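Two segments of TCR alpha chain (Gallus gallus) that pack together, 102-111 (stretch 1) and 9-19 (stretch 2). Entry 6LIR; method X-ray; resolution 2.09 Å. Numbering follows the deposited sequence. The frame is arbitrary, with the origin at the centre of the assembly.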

# COMPACT_ATOMS: atom_id res chain seq x y z
N GLY A 102 -3.18 -14.59 -0.53
CA GLY A 102 -2.11 -13.64 -0.32
C GLY A 102 -1.54 -13.66 1.08
O GLY A 102 -2.28 -13.76 2.06
N THR A 103 -0.21 -13.59 1.17
CA THR A 103 0.49 -13.53 2.45
C THR A 103 1.19 -12.19 2.56
O THR A 103 2.00 -11.83 1.70
CB THR A 103 1.48 -14.69 2.58
OG1 THR A 103 0.76 -15.92 2.64
CG2 THR A 103 2.32 -14.53 3.85
N ARG A 104 0.87 -11.44 3.62
CA ARG A 104 1.41 -10.10 3.82
C ARG A 104 2.72 -10.22 4.58
O ARG A 104 2.72 -10.52 5.78
CB ARG A 104 0.43 -9.20 4.57
CG ARG A 104 1.01 -7.83 4.78
CD ARG A 104 0.02 -6.77 5.25
NE ARG A 104 0.77 -5.63 5.64
CZ ARG A 104 1.15 -4.64 4.83
NH1 ARG A 104 1.88 -3.61 5.23
NH2 ARG A 104 0.76 -4.66 3.56
N LEU A 105 3.84 -10.00 3.89
CA LEU A 105 5.15 -10.14 4.51
C LEU A 105 5.60 -8.81 5.10
O LEU A 105 5.54 -7.77 4.44
CB LEU A 105 6.20 -10.63 3.50
CG LEU A 105 7.63 -10.67 4.06
CD1 LEU A 105 7.71 -11.61 5.26
CD2 LEU A 105 8.65 -11.05 3.00
N SER A 106 6.04 -8.86 6.35
CA SER A 106 6.61 -7.72 7.05
C SER A 106 8.07 -8.03 7.33
O SER A 106 8.40 -9.14 7.77
CB SER A 106 5.87 -7.45 8.37
OG SER A 106 4.81 -6.53 8.17
N VAL A 107 8.95 -7.07 7.06
CA VAL A 107 10.39 -7.26 7.22
C VAL A 107 10.89 -6.20 8.18
O VAL A 107 10.82 -5.00 7.88
CB VAL A 107 11.14 -7.18 5.88
CG1 VAL A 107 12.64 -7.30 6.10
CG2 VAL A 107 10.64 -8.26 4.93
N GLN A 108 11.39 -6.64 9.33
CA GLN A 108 11.81 -5.73 10.39
C GLN A 108 13.30 -5.46 10.29
O GLN A 108 14.10 -6.39 10.45
CB GLN A 108 11.48 -6.32 11.76
CG GLN A 108 9.99 -6.37 12.05
CD GLN A 108 9.56 -7.69 12.64
OE1 GLN A 108 8.51 -8.23 12.28
NE2 GLN A 108 10.36 -8.22 13.55
N PRO A 109 13.70 -4.22 10.05
CA PRO A 109 15.13 -3.89 10.02
C PRO A 109 15.75 -4.01 11.41
O PRO A 109 15.07 -3.96 12.43
CB PRO A 109 15.17 -2.44 9.52
CG PRO A 109 13.79 -2.16 8.98
CD PRO A 109 12.86 -3.05 9.75
N HIS A 110 17.07 -4.19 11.42
CA HIS A 110 17.79 -4.23 12.68
C HIS A 110 18.02 -2.80 13.13
O HIS A 110 18.41 -1.94 12.34
CB HIS A 110 19.13 -4.95 12.56
CG HIS A 110 19.70 -5.37 13.88
ND1 HIS A 110 21.02 -5.14 14.24
CD2 HIS A 110 19.13 -6.00 14.94
CE1 HIS A 110 21.23 -5.61 15.46
NE2 HIS A 110 20.10 -6.13 15.91
N ILE A 111 17.74 -2.54 14.40
CA ILE A 111 17.72 -1.17 14.90
C ILE A 111 18.42 -1.15 16.24
O ILE A 111 18.37 -2.12 17.00
CB ILE A 111 16.28 -0.62 15.04
CG1 ILE A 111 15.43 -1.53 15.91
CG2 ILE A 111 15.66 -0.39 13.67
CD1 ILE A 111 15.19 -0.98 17.30
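Stretch 2 9-19: ETSEGTGINIT

Residues 9-19 of the TCR alpha chain lie along residues 102-111 of the same chain as a parallel strand, a tight turn and the start of a second strand, burying 572 Å² counted over both sides. Strand 9-11 runs in the same direction as strand 103-108, their axes crossing at -23° and approaching to 4.6 Å. The register pairs Glu 9 with Ser 106 (CA to CA 4.6 Å), Thr 10 with Val 107 (CA to CA 5.1 Å) and Ser 11 with Gln 108 (CA to CA 4.5 Å).

Glu 9 is extended (phi/psi -145/147) and sets its CA 3.2 Å from Ser 106 O, a CA-H...O contact. Its side chain shares a face of the sheet with those of Ser 106, Gln 108 and Ser 11; Glu 9 CB lies 4.3 Å from Ser 106 CB, and Glu 9 OE2 comes within 2.9 Å of Gln 108 OE1 as modelled.

Thr 10 carries the centre of the pairing. Its N donates to Ser 106 O at 3.0 Å, and its O accepts from Gln 108 N at 2.8 Å, so one residue bonds to the neighbours on both sides of its partner Val 107, as parallel pairing requires. The same Thr 10 O lies 3.2 Å from Val 107 CA. On the other face, Thr 10 CG2 packs 4.0 Å from Val 107 CG2 and 4.2 Å from Leu 105 CD1, while Thr 10 OG1 donates to Thr 14 O at 2.6 Å, tying the strand to the far end of the turn.

Ser 11 brings its CA to 3.3 Å from Gln 108 O and opens a type II turn ending at Thr 14, closed by Thr 14 N to Ser 11 O at 2.9 Å. Glu 12 extends the ladder past the strand: its N donates to Gln 108 O at 2.9 Å, its CA lies 4.0 Å from Val 107 CG1, and its OE1 reaches to 3.5 Å from Pro 109 CB. Gly 13 takes the positive phi of the turn (83°), and Thr 14 OG1 donates to Ser 11 OG at 2.8 Å; neither Gly 13, Thr 14 nor Gly 15 touches stretch 1.

From Ile 16 the chain is again a strand. Ile 16 CD1 meets Leu 105 CD1 at 4.0 Å, Asn 17 stays clear, and Ile 18 CG2 packs 3.7 Å from Thr 103 CB. At Thr 19 a water donates to Thr 19 O (2.8 Å from the water O) and Thr 103 OG1 (2.7 Å from the water O), bridging the stretches.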

# COMPACT_ATOMS: atom_id res chain seq x y z
N GLU A 9 6.25 -12.58 9.06
CA GLU A 9 7.18 -11.56 9.51
C GLU A 9 8.57 -12.16 9.67
O GLU A 9 8.72 -13.32 10.03
CB GLU A 9 6.72 -10.92 10.83
CG GLU A 9 6.82 -11.85 12.03
CD GLU A 9 6.47 -11.17 13.35
OE1 GLU A 9 5.41 -11.51 13.93
OE2 GLU A 9 7.25 -10.31 13.80
N THR A 10 9.57 -11.33 9.39
CA THR A 10 10.96 -11.76 9.46
C THR A 10 11.83 -10.53 9.66
O THR A 10 11.43 -9.41 9.34
CB THR A 10 11.39 -12.53 8.20
OG1 THR A 10 12.66 -13.16 8.44
CG2 THR A 10 11.51 -11.59 7.02
N SER A 11 13.01 -10.76 10.20
CA SER A 11 13.98 -9.68 10.34
C SER A 11 14.83 -9.60 9.08
O SER A 11 15.02 -10.59 8.36
CB SER A 11 14.87 -9.90 11.56
OG SER A 11 15.79 -10.95 11.34
N GLU A 12 15.34 -8.40 8.81
CA GLU A 12 16.19 -8.17 7.65
C GLU A 12 17.35 -9.16 7.61
O GLU A 12 18.02 -9.39 8.62
CB GLU A 12 16.73 -6.74 7.69
CG GLU A 12 17.22 -6.21 6.35
CD GLU A 12 17.30 -4.70 6.32
OE1 GLU A 12 17.43 -4.09 7.41
OE2 GLU A 12 17.23 -4.11 5.22
N GLY A 13 17.53 -9.80 6.46
CA GLY A 13 18.57 -10.79 6.28
C GLY A 13 18.24 -12.19 6.75
O GLY A 13 18.98 -13.12 6.44
N THR A 14 17.14 -12.37 7.48
CA THR A 14 16.71 -13.69 7.92
C THR A 14 15.69 -14.24 6.93
O THR A 14 14.60 -13.68 6.77
CB THR A 14 16.12 -13.63 9.33
OG1 THR A 14 17.13 -13.21 10.26
CG2 THR A 14 15.60 -14.98 9.75
N GLY A 15 16.06 -15.32 6.24
CA GLY A 15 15.19 -15.91 5.24
C GLY A 15 13.85 -16.35 5.81
O GLY A 15 13.71 -16.64 7.00
N ILE A 16 12.84 -16.40 4.94
CA ILE A 16 11.51 -16.82 5.36
C ILE A 16 10.83 -17.57 4.22
O ILE A 16 11.00 -17.25 3.04
CB ILE A 16 10.66 -15.62 5.82
CG1 ILE A 16 9.36 -16.11 6.47
CG2 ILE A 16 10.38 -14.66 4.67
CD1 ILE A 16 8.55 -15.04 7.16
N ASN A 17 10.04 -18.56 4.61
CA ASN A 17 9.30 -19.43 3.70
C ASN A 17 7.84 -18.99 3.65
O ASN A 17 7.21 -18.78 4.69
CB ASN A 17 9.40 -20.88 4.17
CG ASN A 17 9.08 -21.87 3.06
OD1 ASN A 17 9.57 -21.74 1.94
ND2 ASN A 17 8.27 -22.86 3.38
N ILE A 18 7.30 -18.85 2.44
CA ILE A 18 5.90 -18.49 2.26
C ILE A 18 5.23 -19.67 1.55
O ILE A 18 5.59 -20.01 0.42
CB ILE A 18 5.73 -17.19 1.45
CG1 ILE A 18 6.51 -16.05 2.12
CG2 ILE A 18 4.26 -16.81 1.34
CD1 ILE A 18 6.30 -14.71 1.45
N THR A 19 4.30 -20.32 2.25
CA THR A 19 3.66 -21.53 1.75
C THR A 19 2.42 -21.22 0.92
O THR A 19 1.85 -20.14 0.99
CB THR A 19 3.27 -22.46 2.91
OG1 THR A 19 2.31 -21.80 3.74
CG2 THR A 19 4.50 -22.83 3.74
O HOH W 1 1.44 -18.49 3.23